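Local atomic coordinates of CDP-4-keto-6-deoxy-D-glucose-3-dehydrase (Yersinia pseudotuberculosis, PDB entry 3BB8), a protein that probably catalyses, with a pyridoxal phosphate-derived cofactor, the C-3 dehydration of CDP-4-keto-6-deoxy-D-glucose in the biosynthesis of a lipopolysaccharide sugar. Residues 42-47 with 299-304; 150-155 with 182-187; 188-193 with 206-211. The protein carries 1 engineered substitution. All blocks are in the same frame, centred on the assembly; numbering follows the deposited sequence.

Contacts 2 and 3 belong to the same sheet-bearing part of the fold, while contact 1 lies on the other side of the chain's centre from contact 2, about 41 Å away between centres, where two helices pack. Helix 174-184 of contact 2 leads, after a short turn, into strand 187-191 of contact 3, and the two touch where Trp187 CE3 lies 3.4 Å from Asp210 CG. Contact 2 is a surface contact that joins a charged and tyrosine cluster to a small apolar patch. Contact 3 is buried, is built mostly on backbone N-H groups, and ends at the cofactor. Contact 1 is buried at its middle, but relies on one alanine methyl flanked by polar side chains.

Contact 1: 42-47 with 299-304; sequences GTKELQ and GLAQLE
Ala301 pushes its methyl group against the backbone of Glu45, CB to CA 3.5 Å, and the longer side chains settle round this close point. Helix 43-55 and helix 293-323 run nearly antiparallel here, the axes of the short segments 8.2 Å apart at an angle of 160°; so small a residue lets them come this near. To one side lies Lys44. Its CG stands anti to the backbone N (chi1 -163°), which brings that methylene over the alanine, CG to CB 3.6 Å, and the chain, bent at chi2, then passes along the Glu304 carboxylate. Lysine and glutamate cross at about a right angle. Glu304 OE2 lies against Lys44 CG and CE, 3.0 Å from the latter, while NZ stays 4.0 Å from that oxygen.

Glu45 folds back at chi2 past the alanine methyl and crosses Gln302 at about a right angle, with the carboxylate and amide planes 88° apart. The stems meet loosely, CG to CG 4.1 Å. Arg305 forms a salt bridge with Glu45 OE1, which also takes the N-H of Gly42 at the helix start in a bond modelled doubtfully short. On its other flanks helix 43-55 packs on helix 6-15, and Leu46 touches Ser53 of the second subunit, so the contact lies close to the dimer interface.

The chemistry is thus mixed: an apolar point of close approach between two helices, with charge at its margins. Lys44 and Glu304 probably attract each other only at longer range, with no salt bridge formed, while Arg305 and the helix N-terminus probably both stabilise the charge of Glu45.

Contact 2: 150-155 with 182-187; sequences LIEAAV and DKYNLW
Glu152 meets Lys183 and Tyr184 in a surface contact that ties the short, weakly bonded helix 151-154 to the C-terminal end of helix 174-184, over one face of the large sheet, on which Ile151, Ala154 and Leu186 pack. Glu152 sends its carboxylate across through a chain that leaves CB anti to the backbone N (chi1 174°) and then bends, and it approaches both partners at about a right angle. The two oxygens divide the work. OE2 sits at the edge of the Tyr184 ring and takes a very short hydrogen bond from OH, modelled at 2.5 Å, a length not to be leaned on. OE1 makes a salt bridge with Lys183 NZ at 3.3 Å, a weak hydrogen bond, and has a second basic partner in Arg179 of the same helix. Lys183 NZ also gives a weak bond to Tyr184 OH at 3.4 Å, so that the three polar groups are mutually linked.

Below this the contact turns apolar. The Val155 methyl CG1 stands over one face of the Tyr184 ring, 3.7 Å from the centroid and 20° off the normal, a CH-pi contact displaced toward CD2. Val155 CG2 looks to Leu186 CD1 more loosely, at 4.4 Å. Leu186 itself reaches strand 159-165, and Val155 touches Ile114 of strand 112-115.

Asn185, the first residue to leave helical angles, with positive phi, lets the chain turn into strand 187-191, which pairs parallel with strand 159-165. Strand, helix 174-184 and strand form a beta-alpha-beta crossover, as belongs to the mixed, largely parallel sheet of the aspartate aminotransferase fold.

Contact 3: 188-193 with 206-211; sequences LIEDCC and GTFGDI. With PLP (pyridoxal-5'-phosphate), chain C.
Glu190 reaches the loop before strand 211-215 because its CG stands anti to the carbonyl carbon (chi1 -85°) and the chain then runs extended. Its carboxylate enters the turn of 206-209, beside an inner strand of the mixed, mostly parallel sheet of the aspartate aminotransferase fold. OE1 takes two N-H groups, Phe208 N at 2.9 Å on the syn side and Gly209 N at 3.0 Å on the anti side, both out of plane. Gly206 N bonds to OE2, whose place is less sure. Gly206, with positive phi, brings its CA to 3.4 Å from Cys192 SG, which suits a residue without a side chain.

Asp210 returns the grip: its OD1 accepts from Leu188 N, 2.8 Å and nearly straight at 166°, while Asp210 N bonds to Leu188 O. The parallel pairing of Ile189 with Ile211 is framed by Glu190 N to Ile211 O at 3.0 Å and, weakly, Ile211 N to Leu188 O.

Asp191 points away from the loop, into the cofactor site that Trp247 of the second subunit helps complete. Its OD1 accepts from PLP N1 at 2.9 Å and from Thr123, while OD2 closes an Asx turn with Cys193 N, likewise 2.9 Å away.

Contact 1: 42-47 with 299-304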
loop_
_atom_site.group_PDB
_atom_site.type_symbol
_atom_site.label_atom_id
_atom_site.label_comp_id
_atom_site.label_asym_id
_atom_site.label_seq_id
_atom_site.Cartn_x
_atom_site.Cartn_y
_atom_site.Cartn_z
ATOM N N GLY A 42 -9.643 -22.329 -3.105
ATOM C CA GLY A 42 -9.593 -23.588 -3.814
ATOM C C GLY A 42 -9.144 -23.477 -5.256
ATOM O O GLY A 42 -8.451 -22.530 -5.644
ATOM N N THR A 43 -9.554 -24.461 -6.051
ATOM C CA THR A 43 -9.212 -24.546 -7.465
ATOM C C THR A 43 -9.352 -23.232 -8.221
ATOM O O THR A 43 -8.407 -22.779 -8.861
ATOM C CB THR A 43 -10.079 -25.611 -8.156
ATOM O OG1 THR A 43 -9.899 -26.867 -7.490
ATOM C CG2 THR A 43 -9.688 -25.754 -9.613
ATOM N N LYS A 44 -10.526 -22.618 -8.142
ATOM C CA LYS A 44 -10.770 -21.368 -8.843
ATOM C C LYS A 44 -9.735 -20.286 -8.508
ATOM O O LYS A 44 -9.173 -19.662 -9.412
ATOM C CB LYS A 44 -12.172 -20.862 -8.522
ATOM C CG LYS A 44 -12.680 -19.803 -9.482
ATOM C CD LYS A 44 -12.896 -20.377 -10.881
ATOM C CE LYS A 44 -13.567 -19.364 -11.805
ATOM N NZ LYS A 44 -14.021 -19.990 -13.083
ATOM N N GLU A 45 -9.477 -20.071 -7.219
ATOM C CA GLU A 45 -8.515 -19.057 -6.808
ATOM C C GLU A 45 -7.151 -19.305 -7.423
ATOM O O GLU A 45 -6.581 -18.410 -8.045
ATOM C CB GLU A 45 -8.364 -19.001 -5.281
ATOM C CG GLU A 45 -9.565 -18.434 -4.517
ATOM C CD GLU A 45 -10.741 -19.388 -4.487
ATOM O OE1 GLU A 45 -10.500 -20.611 -4.498
ATOM O OE2 GLU A 45 -11.899 -18.929 -4.440
ATOM N N LEU A 46 -6.623 -20.514 -7.255
ATOM C CA LEU A 46 -5.306 -20.819 -7.801
ATOM C C LEU A 46 -5.271 -20.727 -9.316
ATOM O O LEU A 46 -4.261 -20.323 -9.893
ATOM C CB LEU A 46 -4.833 -22.210 -7.371
ATOM C CG LEU A 46 -4.326 -22.338 -5.929
ATOM C CD1 LEU A 46 -5.512 -22.375 -4.981
ATOM C CD2 LEU A 46 -3.486 -23.602 -5.785
ATOM N N GLN A 47 -6.371 -21.096 -9.961
ATOM C CA GLN A 47 -6.420 -21.049 -11.414
ATOM C C GLN A 47 -6.291 -19.617 -11.923
ATOM O O GLN A 47 -5.394 -19.313 -12.724
ATOM C CB GLN A 47 -7.710 -21.685 -11.924
ATOM C CG GLN A 47 -7.759 -23.195 -11.714
ATOM C CD GLN A 47 -8.947 -23.849 -12.394
ATOM O OE1 GLN A 47 -10.095 -23.453 -12.184
ATOM N NE2 GLN A 47 -8.676 -24.864 -13.212
ATOM N N GLY A 299 -9.073 -12.401 -5.592
ATOM C CA GLY A 299 -10.296 -11.791 -5.110
ATOM C C GLY A 299 -11.501 -12.099 -5.977
ATOM O O GLY A 299 -12.596 -12.319 -5.466
ATOM N N LEU A 300 -11.310 -12.119 -7.297
ATOM C CA LEU A 300 -12.421 -12.396 -8.213
ATOM C C LEU A 300 -12.997 -13.786 -7.962
ATOM O O LEU A 300 -14.209 -13.939 -7.836
ATOM C CB LEU A 300 -11.973 -12.263 -9.672
ATOM C CG LEU A 300 -13.090 -12.398 -10.715
ATOM C CD1 LEU A 300 -14.176 -11.357 -10.478
ATOM C CD2 LEU A 300 -12.495 -12.239 -12.095
ATOM N N ALA A 301 -12.127 -14.789 -7.882
ATOM C CA ALA A 301 -12.564 -16.160 -7.610
ATOM C C ALA A 301 -13.364 -16.182 -6.304
ATOM O O ALA A 301 -14.480 -16.708 -6.252
ATOM C CB ALA A 301 -11.349 -17.094 -7.496
ATOM N N GLN A 302 -12.781 -15.598 -5.259
ATOM C CA GLN A 302 -13.409 -15.524 -3.943
ATOM C C GLN A 302 -14.823 -14.947 -4.020
ATOM O O GLN A 302 -15.718 -15.378 -3.294
ATOM C CB GLN A 302 -12.570 -14.644 -2.998
ATOM C CG GLN A 302 -11.225 -15.215 -2.555
ATOM C CD GLN A 302 -11.352 -16.252 -1.444
ATOM O OE1 GLN A 302 -11.619 -17.428 -1.698
ATOM N NE2 GLN A 302 -11.167 -15.814 -0.205
ATOM N N LEU A 303 -15.026 -13.968 -4.893
ATOM C CA LEU A 303 -16.338 -13.342 -5.026
ATOM C C LEU A 303 -17.463 -14.322 -5.357
ATOM O O LEU A 303 -18.633 -14.052 -5.087
ATOM C CB LEU A 303 -16.299 -12.233 -6.080
ATOM C CG LEU A 303 -15.862 -10.852 -5.584
ATOM C CD1 LEU A 303 -15.824 -9.875 -6.754
ATOM C CD2 LEU A 303 -16.834 -10.355 -4.523
ATOM N N GLU A 304 -17.121 -15.457 -5.947
ATOM C CA GLU A 304 -18.152 -16.424 -6.273
ATOM C C GLU A 304 -18.687 -17.048 -4.981
ATOM O O GLU A 304 -19.895 -17.244 -4.822
ATOM C CB GLU A 304 -17.585 -17.516 -7.186
ATOM C CG GLU A 304 -17.056 -17.004 -8.525
ATOM C CD GLU A 304 -16.484 -18.116 -9.397
ATOM O OE1 GLU A 304 -17.226 -19.078 -9.698
ATOM O OE2 GLU A 304 -15.297 -18.029 -9.783
#

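Contact 2: 150-155 with 182-187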
loop_
_atom_site.group_PDB
_atom_site.type_symbol
_atom_site.label_atom_id
_atom_site.label_comp_id
_atom_site.label_asym_id
_atom_site.label_seq_id
_atom_site.Cartn_x
_atom_site.Cartn_y
_atom_site.Cartn_z
ATOM N N LEU A 150 -24.683 8.378 22.449
ATOM C CA LEU A 150 -23.605 9.226 22.957
ATOM C C LEU A 150 -22.959 10.109 21.885
ATOM O O LEU A 150 -22.209 11.034 22.202
ATOM C CB LEU A 150 -22.533 8.355 23.607
ATOM C CG LEU A 150 -23.026 7.433 24.718
ATOM C CD1 LEU A 150 -21.911 6.498 25.142
ATOM C CD2 LEU A 150 -23.513 8.271 25.885
ATOM N N ILE A 151 -23.245 9.811 20.622
ATOM C CA ILE A 151 -22.694 10.566 19.501
ATOM C C ILE A 151 -23.007 12.054 19.645
ATOM O O ILE A 151 -22.109 12.889 19.719
ATOM C CB ILE A 151 -23.293 10.076 18.169
ATOM C CG1 ILE A 151 -23.040 8.574 17.991
ATOM C CG2 ILE A 151 -22.706 10.868 17.019
ATOM C CD1 ILE A 151 -21.591 8.176 18.017
ATOM N N GLU A 152 -24.302 12.356 19.686
ATOM C CA GLU A 152 -24.829 13.710 19.818
ATOM C C GLU A 152 -24.011 14.650 20.700
ATOM O O GLU A 152 -23.619 15.735 20.268
ATOM C CB GLU A 152 -26.260 13.632 20.355
ATOM C CG GLU A 152 -26.906 14.968 20.692
ATOM C CD GLU A 152 -27.378 15.724 19.467
ATOM O OE1 GLU A 152 -28.290 15.229 18.764
ATOM O OE2 GLU A 152 -26.836 16.819 19.213
ATOM N N ALA A 153 -23.756 14.239 21.936
ATOM C CA ALA A 153 -23.012 15.074 22.873
ATOM C C ALA A 153 -21.544 15.259 22.517
ATOM O O ALA A 153 -20.887 16.159 23.041
ATOM C CB ALA A 153 -23.135 14.509 24.286
ATOM N N ALA A 154 -21.021 14.412 21.635
ATOM C CA ALA A 154 -19.618 14.521 21.240
ATOM C C ALA A 154 -19.437 15.496 20.074
ATOM O O ALA A 154 -18.312 15.854 19.715
ATOM C CB ALA A 154 -19.072 13.149 20.868
ATOM N N VAL A 155 -20.549 15.927 19.487
ATOM C CA VAL A 155 -20.500 16.858 18.369
ATOM C C VAL A 155 -20.215 18.280 18.838
ATOM O O VAL A 155 -20.706 18.715 19.883
ATOM C CB VAL A 155 -21.821 16.863 17.594
ATOM C CG1 VAL A 155 -21.713 17.798 16.400
ATOM C CG2 VAL A 155 -22.162 15.454 17.147
ATOM N N ASP A 182 -26.696 13.418 9.359
ATOM C CA ASP A 182 -27.510 14.271 8.503
ATOM C C ASP A 182 -27.887 15.581 9.187
ATOM O O ASP A 182 -27.993 16.626 8.542
ATOM C CB ASP A 182 -28.768 13.521 8.071
ATOM C CG ASP A 182 -28.448 12.194 7.409
ATOM O OD1 ASP A 182 -27.527 12.163 6.567
ATOM O OD2 ASP A 182 -29.117 11.184 7.723
ATOM N N LYS A 183 -28.078 15.527 10.498
ATOM C CA LYS A 183 -28.433 16.718 11.248
ATOM C C LYS A 183 -27.319 17.748 11.161
ATOM O O LYS A 183 -27.535 18.867 10.690
ATOM C CB LYS A 183 -28.689 16.363 12.712
ATOM C CG LYS A 183 -29.043 17.555 13.591
ATOM C CD LYS A 183 -29.271 17.107 15.022
ATOM C CE LYS A 183 -29.564 18.275 15.933
ATOM N NZ LYS A 183 -29.645 17.823 17.349
ATOM N N TYR A 184 -26.125 17.364 11.606
ATOM C CA TYR A 184 -24.985 18.273 11.594
ATOM C C TYR A 184 -24.216 18.320 10.275
ATOM O O TYR A 184 -23.161 18.948 10.191
ATOM C CB TYR A 184 -24.028 17.925 12.736
ATOM C CG TYR A 184 -24.631 18.140 14.105
ATOM C CD1 TYR A 184 -25.470 17.185 14.681
ATOM C CD2 TYR A 184 -24.393 19.321 14.810
ATOM C CE1 TYR A 184 -26.059 17.404 15.929
ATOM C CE2 TYR A 184 -24.977 19.552 16.054
ATOM C CZ TYR A 184 -25.809 18.592 16.607
ATOM O OH TYR A 184 -26.391 18.831 17.830
ATOM N N ASN A 185 -24.755 17.666 9.249
ATOM C CA ASN A 185 -24.128 17.629 7.931
ATOM C C ASN A 185 -22.699 17.090 7.993
ATOM O O ASN A 185 -21.800 17.577 7.295
ATOM C CB ASN A 185 -24.124 19.027 7.312
ATOM C CG ASN A 185 -25.505 19.495 6.937
ATOM O OD1 ASN A 185 -26.153 18.922 6.057
ATOM N ND2 ASN A 185 -25.973 20.540 7.607
ATOM N N LEU A 186 -22.503 16.081 8.833
ATOM C CA LEU A 186 -21.200 15.462 9.007
ATOM C C LEU A 186 -20.985 14.380 7.962
ATOM O O LEU A 186 -21.935 13.717 7.540
ATOM C CB LEU A 186 -21.107 14.818 10.388
ATOM C CG LEU A 186 -21.360 15.689 11.616
ATOM C CD1 LEU A 186 -21.405 14.799 12.853
ATOM C CD2 LEU A 186 -20.272 16.748 11.739
ATOM N N TRP A 187 -19.731 14.219 7.546
ATOM C CA TRP A 187 -19.352 13.183 6.588
ATOM C C TRP A 187 -19.439 11.860 7.337
ATOM O O TRP A 187 -19.143 11.811 8.529
ATOM C CB TRP A 187 -17.895 13.365 6.136
ATOM C CG TRP A 187 -17.658 14.450 5.150
ATOM C CD1 TRP A 187 -17.006 15.629 5.364
ATOM C CD2 TRP A 187 -18.029 14.438 3.772
ATOM N NE1 TRP A 187 -16.944 16.352 4.196
ATOM C CE2 TRP A 187 -17.566 15.642 3.203
ATOM C CE3 TRP A 187 -18.706 13.520 2.958
ATOM C CZ2 TRP A 187 -17.756 15.952 1.863
ATOM C CZ3 TRP A 187 -18.892 13.826 1.630
ATOM C CH2 TRP A 187 -18.418 15.032 1.093
#

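Contact 3: 188-193 with 206-211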
loop_
_atom_site.group_PDB
_atom_site.type_symbol
_atom_site.label_atom_id
_atom_site.label_comp_id
_atom_site.label_asym_id
_atom_site.label_seq_id
_atom_site.Cartn_x
_atom_site.Cartn_y
_atom_site.Cartn_z
ATOM N N LEU A 188 -19.828 10.789 6.654
ATOM C CA LEU A 188 -19.900 9.486 7.311
ATOM C C LEU A 188 -19.105 8.397 6.590
ATOM O O LEU A 188 -19.397 8.061 5.436
ATOM C CB LEU A 188 -21.355 9.005 7.451
ATOM C CG LEU A 188 -21.439 7.574 8.026
ATOM C CD1 LEU A 188 -21.056 7.610 9.495
ATOM C CD2 LEU A 188 -22.835 6.982 7.854
ATOM N N ILE A 189 -18.112 7.833 7.273
ATOM C CA ILE A 189 -17.328 6.751 6.681
ATOM C C ILE A 189 -17.595 5.434 7.412
ATOM O O ILE A 189 -17.389 5.326 8.624
ATOM C CB ILE A 189 -15.815 7.046 6.711
ATOM C CG1 ILE A 189 -15.505 8.209 5.766
ATOM C CG2 ILE A 189 -15.026 5.810 6.265
ATOM C CD1 ILE A 189 -14.122 8.749 5.883
ATOM N N GLU A 190 -18.061 4.444 6.659
ATOM C CA GLU A 190 -18.359 3.120 7.192
ATOM C C GLU A 190 -17.212 2.134 6.979
ATOM O O GLU A 190 -17.007 1.656 5.861
ATOM C CB GLU A 190 -19.577 2.526 6.492
ATOM C CG GLU A 190 -20.937 2.903 7.017
ATOM C CD GLU A 190 -22.023 2.225 6.199
ATOM O OE1 GLU A 190 -22.417 2.778 5.148
ATOM O OE2 GLU A 190 -22.462 1.123 6.587
ATOM N N ASP A 191 -16.469 1.823 8.037
ATOM C CA ASP A 191 -15.400 0.836 7.932
ATOM C C ASP A 191 -16.100 -0.523 8.016
ATOM O O ASP A 191 -16.558 -0.932 9.083
ATOM C CB ASP A 191 -14.403 0.998 9.086
ATOM C CG ASP A 191 -13.300 -0.059 9.069
ATOM O OD1 ASP A 191 -12.261 0.169 9.734
ATOM O OD2 ASP A 191 -13.470 -1.115 8.408
ATOM N N CYS A 192 -16.190 -1.196 6.873
ATOM C CA CYS A 192 -16.831 -2.502 6.745
ATOM C C CYS A 192 -15.782 -3.578 6.506
ATOM O O CYS A 192 -16.082 -4.624 5.919
ATOM C CB CYS A 192 -17.803 -2.499 5.555
ATOM S SG CYS A 192 -19.112 -1.264 5.671
ATOM N N CYS A 193 -14.555 -3.328 6.954
ATOM C CA CYS A 193 -13.487 -4.299 6.757
ATOM C C CYS A 193 -13.773 -5.676 7.360
ATOM O O CYS A 193 -13.187 -6.677 6.937
ATOM C CB CYS A 193 -12.166 -3.745 7.292
ATOM S SG CYS A 193 -11.473 -2.423 6.236
ATOM N N GLY A 206 -22.259 -0.340 4.350
ATOM C CA GLY A 206 -21.264 0.405 3.607
ATOM C C GLY A 206 -21.885 1.315 2.572
ATOM O O GLY A 206 -21.190 2.092 1.908
ATOM N N THR A 207 -23.205 1.232 2.451
ATOM C CA THR A 207 -23.930 2.038 1.485
ATOM C C THR A 207 -24.861 3.052 2.147
ATOM O O THR A 207 -25.725 3.630 1.491
ATOM C CB THR A 207 -24.733 1.134 0.533
ATOM O OG1 THR A 207 -25.868 0.595 1.219
ATOM C CG2 THR A 207 -23.865 -0.027 0.065
ATOM N N PHE A 208 -24.681 3.276 3.444
ATOM C CA PHE A 208 -25.516 4.240 4.152
ATOM C C PHE A 208 -24.778 5.568 4.246
ATOM O O PHE A 208 -25.391 6.634 4.327
ATOM C CB PHE A 208 -25.842 3.762 5.573
ATOM C CG PHE A 208 -26.662 2.495 5.632
ATOM C CD1 PHE A 208 -26.124 1.276 5.232
ATOM C CD2 PHE A 208 -27.967 2.521 6.123
ATOM C CE1 PHE A 208 -26.867 0.102 5.321
ATOM C CE2 PHE A 208 -28.720 1.351 6.216
ATOM C CZ PHE A 208 -28.165 0.138 5.814
ATOM N N GLY A 209 -23.451 5.498 4.246
ATOM C CA GLY A 209 -22.660 6.709 4.346
ATOM C C GLY A 209 -22.043 7.146 3.033
ATOM O O GLY A 209 -22.353 6.606 1.971
ATOM N N ASP A 210 -21.149 8.124 3.110
ATOM C CA ASP A 210 -20.496 8.632 1.916
ATOM C C ASP A 210 -19.441 7.690 1.341
ATOM O O ASP A 210 -19.430 7.446 0.139
ATOM C CB ASP A 210 -19.898 10.001 2.210
ATOM C CG ASP A 210 -20.908 10.935 2.834
ATOM O OD1 ASP A 210 -20.943 11.039 4.079
ATOM O OD2 ASP A 210 -21.685 11.550 2.080
ATOM N N ILE A 211 -18.556 7.158 2.180
ATOM C CA ILE A 211 -17.533 6.233 1.692
ATOM C C ILE A 211 -17.571 4.931 2.490
ATOM O O ILE A 211 -17.886 4.927 3.671
ATOM C CB ILE A 211 -16.096 6.796 1.838
ATOM C CG1 ILE A 211 -16.013 8.250 1.371
ATOM C CG2 ILE A 211 -15.143 5.935 1.038
ATOM C CD1 ILE A 211 -15.959 8.414 -0.114
HETATM N N1 PLP C . -10.512 -2.111 10.288
HETATM C C2 PLP C . -10.954 -3.285 10.876
HETATM C C2A PLP C . -12.135 -3.194 11.833
HETATM C C3 PLP C . -10.307 -4.519 10.571
HETATM O O3 PLP C . -10.703 -5.686 11.124
HETATM C C4 PLP C . -9.184 -4.544 9.638
HETATM C C4A PLP C . -8.530 -5.931 9.314
HETATM C C5 PLP C . -8.767 -3.294 9.073
HETATM C C6 PLP C . -9.473 -2.081 9.431
HETATM C C5A PLP C . -7.647 -3.073 8.102
HETATM O O4P PLP C . -7.472 -4.085 7.214
HETATM P P PLP C . -6.054 -4.686 6.756
HETATM O O1P PLP C . -6.319 -5.404 5.448
HETATM O O2P PLP C . -5.634 -5.735 7.943
HETATM O O3P PLP C . -5.021 -3.561 6.626
#